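Local coordinates for protein poly-beta-hydroxybuterate polymerase (Cupriavidus necator, PDB 5T6O) that probably acts as an acyltransferase that polymerises hydroxybutyrate units into polyhydroxybutyrate, this chain being its catalytic, alpha/beta hydrolase-fold domain, at residues Ser76-Pro80 against Asp81-Ala85. The protein carries 1 engineered substitution. Residues are numbered along the deposited sequence; the frame is centred on the assembly and turned at random.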
loop_
_atom_site.group_PDB
_atom_site.type_symbol
_atom_site.label_atom_id
_atom_site.label_comp_id
_atom_site.label_asym_id
_atom_site.label_seq_id
_atom_site.Cartn_x
_atom_site.Cartn_y
_atom_site.Cartn_z
ATOM N N SER A 76 -3.799 4.033 -37.691
ATOM C CA SER A 76 -4.717 2.919 -37.465
ATOM C C SER A 76 -3.961 1.628 -37.756
ATOM O O SER A 76 -3.671 1.322 -38.916
ATOM C CB SER A 76 -5.960 3.042 -38.346
ATOM O OG SER A 76 -6.795 1.916 -38.187
ATOM N N TRP A 77 -3.650 0.871 -36.704
ATOM C CA TRP A 77 -2.762 -0.277 -36.841
ATOM C C TRP A 77 -3.447 -1.429 -37.561
ATOM O O TRP A 77 -4.637 -1.696 -37.360
ATOM C CB TRP A 77 -2.319 -0.770 -35.467
ATOM C CG TRP A 77 -1.534 0.231 -34.675
ATOM C CD1 TRP A 77 -2.003 1.105 -33.740
ATOM C CD2 TRP A 77 -0.130 0.422 -34.742
ATOM N NE1 TRP A 77 -0.962 1.839 -33.216
ATOM C CE2 TRP A 77 0.202 1.434 -33.816
ATOM C CE3 TRP A 77 0.887 -0.170 -35.499
ATOM C CZ2 TRP A 77 1.513 1.872 -33.629
ATOM C CZ3 TRP A 77 2.193 0.259 -35.302
ATOM C CH2 TRP A 77 2.491 1.271 -34.384
ATOM N N ARG A 78 -2.672 -2.126 -38.383
ATOM C CA ARG A 78 -3.101 -3.424 -38.883
ATOM C C ARG A 78 -3.356 -4.361 -37.707
ATOM O O ARG A 78 -2.671 -4.292 -36.686
ATOM C CB ARG A 78 -2.017 -4.003 -39.795
ATOM C CG ARG A 78 -2.332 -5.375 -40.374
ATOM C CD ARG A 78 -2.855 -5.244 -41.770
ATOM N NE ARG A 78 -3.043 -6.557 -42.381
ATOM C CZ ARG A 78 -2.094 -7.224 -43.040
ATOM N NH1 ARG A 78 -0.878 -6.704 -43.168
ATOM N NH2 ARG A 78 -2.365 -8.416 -43.571
ATOM N N ASN A 79 -4.373 -5.210 -37.832
ATOM C CA ASN A 79 -4.549 -6.289 -36.866
ATOM C C ASN A 79 -3.817 -7.497 -37.442
ATOM O O ASN A 79 -4.323 -8.125 -38.372
ATOM C CB ASN A 79 -6.036 -6.578 -36.633
ATOM C CG ASN A 79 -6.290 -7.263 -35.304
ATOM O OD1 ASN A 79 -5.345 -7.652 -34.625
ATOM N ND2 ASN A 79 -7.566 -7.416 -34.929
ATOM N N PRO A 80 -2.618 -7.827 -36.956
ATOM C CA PRO A 80 -1.746 -8.738 -37.709
ATOM C C PRO A 80 -2.337 -10.130 -37.869
ATOM O O PRO A 80 -3.007 -10.656 -36.976
ATOM C CB PRO A 80 -0.455 -8.771 -36.878
ATOM C CG PRO A 80 -0.820 -8.232 -35.568
ATOM C CD PRO A 80 -1.946 -7.278 -35.770
ATOM N N ASP A 81 -2.091 -10.709 -39.038
ATOM C CA ASP A 81 -2.437 -12.077 -39.373
ATOM C C ASP A 81 -1.164 -12.911 -39.425
ATOM O O ASP A 81 -0.083 -12.453 -39.039
ATOM C CB ASP A 81 -3.194 -12.128 -40.705
ATOM C CG ASP A 81 -2.393 -11.546 -41.865
ATOM O OD1 ASP A 81 -1.160 -11.378 -41.751
ATOM O OD2 ASP A 81 -3.003 -11.256 -42.910
ATOM N N ALA A 82 -1.290 -14.129 -39.961
ATOM C CA ALA A 82 -0.174 -15.071 -39.957
ATOM C C ALA A 82 1.045 -14.516 -40.678
ATOM O O ALA A 82 2.183 -14.823 -40.299
ATOM C CB ALA A 82 -0.612 -16.388 -40.592
ATOM N N SER A 83 0.835 -13.684 -41.702
ATOM C CA SER A 83 1.956 -13.150 -42.467
ATOM C C SER A 83 2.851 -12.263 -41.620
ATOM O O SER A 83 4.016 -12.054 -41.976
ATOM C CB SER A 83 1.445 -12.359 -43.678
ATOM O OG SER A 83 0.722 -11.205 -43.269
ATOM N N MET A 84 2.337 -11.739 -40.505
ATOM C CA MET A 84 3.095 -10.849 -39.645
ATOM C C MET A 84 3.506 -11.507 -38.332
ATOM O O MET A 84 3.967 -10.812 -37.425
ATOM C CB MET A 84 2.283 -9.581 -39.384
ATOM C CG MET A 84 1.976 -8.820 -40.674
ATOM S SD MET A 84 0.866 -7.441 -40.359
ATOM C CE MET A 84 1.904 -6.362 -39.371
ATOM N N ALA A 85 3.379 -12.828 -38.223
ATOM C CA ALA A 85 3.688 -13.518 -36.970
ATOM C C ALA A 85 5.147 -13.368 -36.543
ATOM O O ALA A 85 5.471 -13.660 -35.385
ATOM C CB ALA A 85 3.335 -15.001 -37.103
#
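The carboxylate of D81 is gripped at both oxygens: OD2 takes a salt bridge from NH2 of R78 at 3.0 Å, while OD1 faces the short 3-10 turn that follows. There the backbone N of S83 gives OD1 a weak bond of 3.0 Å, bent to 129°, which makes a loosely closed Asx turn; the S83 hydroxyl OG lies implausibly close to OD1, and that bond is doubtful. The backbone closes the same turn with a bond from M84 N to D81 O, 2.9 Å long. D81 carries CG between its own N and carbonyl carbon (chi1 59°), which brings OD1 to the N of S83 while OD2 points to R78. The guanidinium stands nearly upright to the carboxylate, the planes 81° apart, and the two charges meet through a single nitrogen. A second guanidinium nitrogen, NH1, forms a salt bridge with E21; R78 thus has two acidic partners, which probably steadies its charge. The M84 side chain runs back toward R78; its SD comes within 3.4 Å of R78 NH1, obliquely to the guanidinium plane, and its CB lies 3.8 Å from CB of P80. Y92 of helix 89-108 meets both P80 and M84, and P233 of strand 230-233 touches P80. The whole turn lies just past strand 72-77 of the central sheet and leads the chain toward helix 89-108.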